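Side-chain contacts in MlnE (Bacillus amyloliquefaciens subsp. plantarum, PDB 5D2E), which carries at its N-terminus an NADP-binding B-type ketoreductase of the macrolactin assembly line, which probably reduces beta-keto groups of the growing polyketide: residues Gly283-Gly286 with Tyr287-Ala290; Glu473-Ser476 with Ala477-Leu481. One frame throughout, in Å; residues are numbered along the deposited sequence.

Contact 1: residues Gly283-Gly286 with Tyr287-Ala290. With NAP (NADP nicotinamide-adenine-dinucleotide phosphate), chain B.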
loop_
_atom_site.group_PDB
_atom_site.type_symbol
_atom_site.label_atom_id
_atom_site.label_comp_id
_atom_site.label_asym_id
_atom_site.label_seq_id
_atom_site.Cartn_x
_atom_site.Cartn_y
_atom_site.Cartn_z
ATOM N N GLY A 283 -6.039 12.644 -16.146
ATOM C CA GLY A 283 -6.674 12.933 -14.850
ATOM C C GLY A 283 -6.031 14.166 -14.204
ATOM O O GLY A 283 -5.192 14.795 -14.763
ATOM N N GLY A 284 -6.483 14.527 -13.031
ATOM C CA GLY A 284 -6.078 15.741 -12.369
ATOM C C GLY A 284 -4.583 15.852 -12.116
ATOM O O GLY A 284 -3.918 16.734 -12.682
ATOM N N LEU A 285 -4.036 14.967 -11.297
ATOM C CA LEU A 285 -2.596 15.045 -11.000
ATOM C C LEU A 285 -1.777 14.691 -12.200
ATOM O O LEU A 285 -0.738 15.305 -12.487
ATOM C CB LEU A 285 -2.232 14.115 -9.841
ATOM C CG LEU A 285 -2.780 14.519 -8.485
ATOM C CD1 LEU A 285 -2.036 13.787 -7.369
ATOM C CD2 LEU A 285 -2.683 16.038 -8.305
ATOM N N GLY A 286 -2.213 13.676 -12.917
ATOM C CA GLY A 286 -1.476 13.207 -14.123
ATOM C C GLY A 286 -1.192 14.354 -15.127
ATOM O O GLY A 286 -0.082 14.484 -15.665
ATOM N N TYR A 287 -2.237 15.145 -15.392
ATOM C CA TYR A 287 -2.141 16.271 -16.303
ATOM C C TYR A 287 -1.360 17.431 -15.705
ATOM O O TYR A 287 -0.616 18.055 -16.407
ATOM C CB TYR A 287 -3.565 16.700 -16.814
ATOM C CG TYR A 287 -3.416 17.787 -17.858
ATOM C CD1 TYR A 287 -2.878 17.500 -19.081
ATOM C CD2 TYR A 287 -3.685 19.123 -17.557
ATOM C CE1 TYR A 287 -2.659 18.498 -20.044
ATOM C CE2 TYR A 287 -3.463 20.137 -18.505
ATOM C CZ TYR A 287 -2.946 19.804 -19.741
ATOM O OH TYR A 287 -2.720 20.756 -20.713
ATOM N N LEU A 288 -1.474 17.677 -14.401
ATOM C CA LEU A 288 -0.775 18.724 -13.719
ATOM C C LEU A 288 0.732 18.430 -13.827
ATOM O O LEU A 288 1.497 19.301 -14.169
ATOM C CB LEU A 288 -1.170 18.751 -12.263
ATOM C CG LEU A 288 -0.494 19.792 -11.387
ATOM C CD1 LEU A 288 -1.182 21.104 -11.725
ATOM C CD2 LEU A 288 -0.577 19.582 -9.887
ATOM N N PHE A 289 1.134 17.192 -13.595
ATOM C CA PHE A 289 2.521 16.780 -13.876
ATOM C C PHE A 289 2.923 16.798 -15.363
ATOM O O PHE A 289 4.080 17.140 -15.706
ATOM C CB PHE A 289 2.861 15.421 -13.199
ATOM C CG PHE A 289 3.093 15.585 -11.734
ATOM C CD1 PHE A 289 2.040 15.641 -10.842
ATOM C CD2 PHE A 289 4.374 15.781 -11.252
ATOM C CE1 PHE A 289 2.251 15.852 -9.474
ATOM C CE2 PHE A 289 4.580 15.960 -9.903
ATOM C CZ PHE A 289 3.527 16.026 -9.017
ATOM N N ALA A 290 2.023 16.484 -16.268
ATOM C CA ALA A 290 2.428 16.540 -17.690
ATOM C C ALA A 290 2.812 17.995 -18.074
ATOM O O ALA A 290 3.833 18.213 -18.716
ATOM C CB ALA A 290 1.355 16.011 -18.622
HETATM P PA NAP B . -8.151 11.266 -11.314
HETATM O O1A NAP B . -8.303 12.684 -11.927
HETATM O O2A NAP B . -9.294 10.268 -11.256
HETATM O O5B NAP B . -7.025 10.601 -12.250
HETATM C C5B NAP B . -6.774 9.205 -12.146
HETATM C C4B NAP B . -6.781 8.733 -13.579
HETATM O O4B NAP B . -6.526 7.311 -13.570
HETATM C C3B NAP B . -8.134 8.911 -14.321
HETATM O O3B NAP B . -8.009 9.881 -15.367
HETATM C C2B NAP B . -8.416 7.530 -14.934
HETATM O O2B NAP B . -8.852 7.642 -16.260
HETATM C C1B NAP B . -7.056 6.808 -14.777
HETATM N N9A NAP B . -7.156 5.364 -14.619
HETATM C C8A NAP B . -7.883 4.656 -13.671
HETATM N N7A NAP B . -7.774 3.297 -13.877
HETATM C C5A NAP B . -6.917 3.135 -14.906
HETATM C C6A NAP B . -6.375 2.008 -15.630
HETATM N N6A NAP B . -6.716 0.750 -15.198
HETATM N N1A NAP B . -5.559 2.260 -16.750
HETATM C C2A NAP B . -5.262 3.523 -17.110
HETATM N N3A NAP B . -5.740 4.627 -16.473
HETATM C C4A NAP B . -6.545 4.499 -15.412
HETATM O O3 NAP B . -7.507 11.355 -9.819
HETATM P PN NAP B . -6.330 12.357 -9.324
HETATM O O1N NAP B . -6.862 13.272 -8.235
HETATM O O2N NAP B . -5.602 12.779 -10.573
HETATM O O5D NAP B . -5.262 11.418 -8.553
HETATM C C5D NAP B . -4.289 10.745 -9.403
HETATM C C4D NAP B . -3.420 9.758 -8.609
HETATM O O4D NAP B . -2.854 10.352 -7.450
HETATM C C3D NAP B . -4.294 8.597 -8.117
HETATM O O3D NAP B . -3.596 7.382 -8.322
HETATM C C2D NAP B . -4.544 8.890 -6.649
HETATM O O2D NAP B . -4.801 7.683 -5.877
HETATM C C1D NAP B . -3.287 9.700 -6.220
HETATM N N1N NAP B . -3.632 10.619 -5.104
HETATM C C2N NAP B . -4.376 11.765 -5.321
HETATM C C3N NAP B . -4.742 12.667 -4.306
HETATM C C7N NAP B . -5.565 13.955 -4.588
HETATM O O7N NAP B . -5.922 14.686 -3.660
HETATM N N7N NAP B . -5.902 14.351 -5.823
HETATM C C4N NAP B . -4.347 12.347 -2.999
HETATM C C5N NAP B . -3.631 11.165 -2.773
HETATM C C6N NAP B . -3.260 10.322 -3.838
HETATM P P2B NAP B . -9.761 6.511 -17.033
HETATM O O1X NAP B . -11.056 6.304 -16.259
HETATM O O2X NAP B . -9.954 7.078 -18.475
HETATM O O3X NAP B . -8.933 5.256 -17.020
#
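Leu285 O receives Phe289 N at 2.9 Å, in an almost straight bond (N-H...O angle 179°). Leu285 O also lies at the edge of the Phe289 ring, in its plane, 3.2 Å from CD1. The phenyl group is turned back alongside the first turn because its CG stands beside the backbone N (chi1 -76°). Phe406 and Phe484 meet this ring edge-to-face, and Trp449 and Trp452 also touch it, so this is the tightly packed side. Tyr287 leaves on another side of the helix and is partly exposed. Tyr287 CB touches Gly283 O at 3.2 Å, but the ring leads away to a cation-pi contact with Lys316, and the side chain packs on Ala319 and Leu320 of helix 311-321. Residues 283-290 are the end of the glycine-rich turn and the first turns of the helix in a Rossmann beta-alpha-beta unit, between strands 275-279 and 300-304. Gly283 is the N-cap, and Gly283 O accepts from Tyr287 N at 3.0 Å. The amides at the helix start grip the NADP diphosphate: Gly284 N donates to O1A and Leu285 N to O2N, each at 2.8 Å. The helix dipole would probably add to this hold. Gly283 comes close to the phosphate, as its lack of a side chain permits, with CA 3.4 Å from NADP O1A. Leu285 CD1 runs along the nicotinamide half, 3.5 Å from NADP O4D. Leu285 CD2 is more loosely placed against Leu288 CD2, at 4.4 Å.

Contact 2: residues Glu473-Ser476 with Ala477-Leu481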
loop_
_atom_site.group_PDB
_atom_site.type_symbol
_atom_site.label_atom_id
_atom_site.label_comp_id
_atom_site.label_asym_id
_atom_site.label_seq_id
_atom_site.Cartn_x
_atom_site.Cartn_y
_atom_site.Cartn_z
ATOM N N GLU A 473 -4.053 20.920 6.016
ATOM C CA GLU A 473 -4.472 21.817 4.970
ATOM C C GLU A 473 -4.342 21.083 3.675
ATOM O O GLU A 473 -3.531 20.181 3.566
ATOM C CB GLU A 473 -3.555 23.036 4.923
ATOM C CG GLU A 473 -3.794 23.987 6.085
ATOM C CD GLU A 473 -2.819 25.155 6.109
ATOM O OE1 GLU A 473 -2.628 25.824 5.058
ATOM O OE2 GLU A 473 -2.238 25.388 7.191
ATOM N N LEU A 474 -5.089 21.500 2.674
ATOM C CA LEU A 474 -4.943 20.975 1.356
ATOM C C LEU A 474 -3.564 21.352 0.812
ATOM O O LEU A 474 -2.994 22.391 1.151
ATOM C CB LEU A 474 -6.042 21.500 0.429
ATOM C CG LEU A 474 -7.481 21.048 0.660
ATOM C CD1 LEU A 474 -8.429 21.876 -0.206
ATOM C CD2 LEU A 474 -7.671 19.584 0.342
ATOM N N LEU A 475 -3.019 20.472 -0.012
ATOM C CA LEU A 475 -1.749 20.720 -0.663
ATOM C C LEU A 475 -2.012 21.509 -1.963
ATOM O O LEU A 475 -2.710 21.047 -2.836
ATOM C CB LEU A 475 -1.071 19.370 -0.985
ATOM C CG LEU A 475 0.290 19.356 -1.694
ATOM C CD1 LEU A 475 1.337 19.999 -0.828
ATOM C CD2 LEU A 475 0.706 17.917 -2.039
ATOM N N SER A 476 -1.417 22.685 -2.104
ATOM C CA SER A 476 -1.630 23.469 -3.312
ATOM C C SER A 476 -0.814 22.882 -4.435
ATOM O O SER A 476 0.200 22.215 -4.187
ATOM C CB SER A 476 -1.195 24.938 -3.062
ATOM O OG SER A 476 0.214 25.109 -2.969
ATOM N N ALA A 477 -1.224 23.161 -5.669
ATOM C CA ALA A 477 -0.518 22.716 -6.862
ATOM C C ALA A 477 0.980 22.980 -6.819
ATOM O O ALA A 477 1.788 22.096 -7.103
ATOM C CB ALA A 477 -1.105 23.380 -8.107
ATOM N N GLN A 478 1.370 24.206 -6.500
ATOM C CA GLN A 478 2.779 24.550 -6.457
ATOM C C GLN A 478 3.554 23.864 -5.343
ATOM O O GLN A 478 4.672 23.491 -5.517
ATOM C CB GLN A 478 2.963 26.078 -6.349
ATOM C CG GLN A 478 2.649 26.764 -7.694
ATOM C CD GLN A 478 3.589 26.282 -8.789
ATOM O OE1 GLN A 478 4.813 26.326 -8.629
ATOM N NE2 GLN A 478 3.036 25.782 -9.868
ATOM N N ALA A 479 2.977 23.831 -4.165
ATOM C CA ALA A 479 3.584 23.158 -3.055
ATOM C C ALA A 479 3.845 21.646 -3.383
ATOM O O ALA A 479 4.873 21.112 -2.971
ATOM C CB ALA A 479 2.660 23.284 -1.893
ATOM N N GLY A 480 2.900 21.025 -4.083
ATOM C CA GLY A 480 2.925 19.605 -4.413
ATOM C C GLY A 480 3.963 19.360 -5.485
ATOM O O GLY A 480 4.754 18.448 -5.390
ATOM N N LEU A 481 3.994 20.229 -6.499
ATOM C CA LEU A 481 5.056 20.155 -7.502
ATOM C C LEU A 481 6.404 20.297 -6.914
ATOM O O LEU A 481 7.329 19.549 -7.265
ATOM C CB LEU A 481 4.907 21.187 -8.607
ATOM C CG LEU A 481 3.712 20.883 -9.444
ATOM C CD1 LEU A 481 3.380 22.104 -10.301
ATOM C CD2 LEU A 481 3.870 19.616 -10.273
#
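This is an N-terminal helix cap, formed where the short, weakly bonded strand 475-476 turns directly into helix 477-488, beside strand 443-453, which carries the NADP-binding Trp452. Ser476 is the N-cap residue. Ser476 OG accepts from Ala479 N at 3.3 Å, a rather long bond with an N-H...O angle of 159°. The hydroxyl sits between the backbone N and the carbonyl carbon (chi1 72°), which turns it over the first helical turn. Ser476 OG also lies 3.2 Å from Ala479 CB. The carbonyl of the same residue starts the helical ladder: Ser476 O accepts from Gly480 N at 3.0 Å, with the donor nearly in line with the C=O bond. Ser476 therefore holds two amides of the first turn, one with its side chain and one with its backbone. Gln478 N, another amide of this turn, donates to Glu27 OE1 of helix 22-30. Residues 475-476 pair parallel with strand 443-453 through backbone bonds from Leu475 to Leu451 and Asp453, and this pairing joins the start of helix 477-488 to that strand of the ketoreductase. Leu475 supplies the apolar side of the contact. Its CG is anti to the backbone N (chi1 179°), and the two methyl branches reach the helix separately. Leu475 CD1 meets Ala479 CB at 3.7 Å, while Leu475 CD2 lies against Gly480 CA at 3.7 Å. Gly480 has no side chain, which lets the leucine come close to the helix backbone. Trp449, Trp452 and Thr35 also touch Leu475.

How the contacts relate
Contact 1 and contact 2 are both helix starts, and their centres lie about 13 Å apart. They differ in what meets the helix end: a cofactor diphosphate in contact 1, the Ser476 hydroxyl and the Glu27 carboxylate in contact 2. The two helices pack directly on each other. Phe289 CE2 touches Leu481 CD2 at 3.7 Å, and Leu288 CD2 is 4.2 Å from Ala477 CB. Trp452 touches both contacts, through Leu285, Leu288 and Phe289 in contact 1 and Leu475 in contact 2; its backbone N also binds NADP. Contact 2 itself stays back from the cofactor, with the Leu475 side chain about 7 Å from NADP at the nearest atoms.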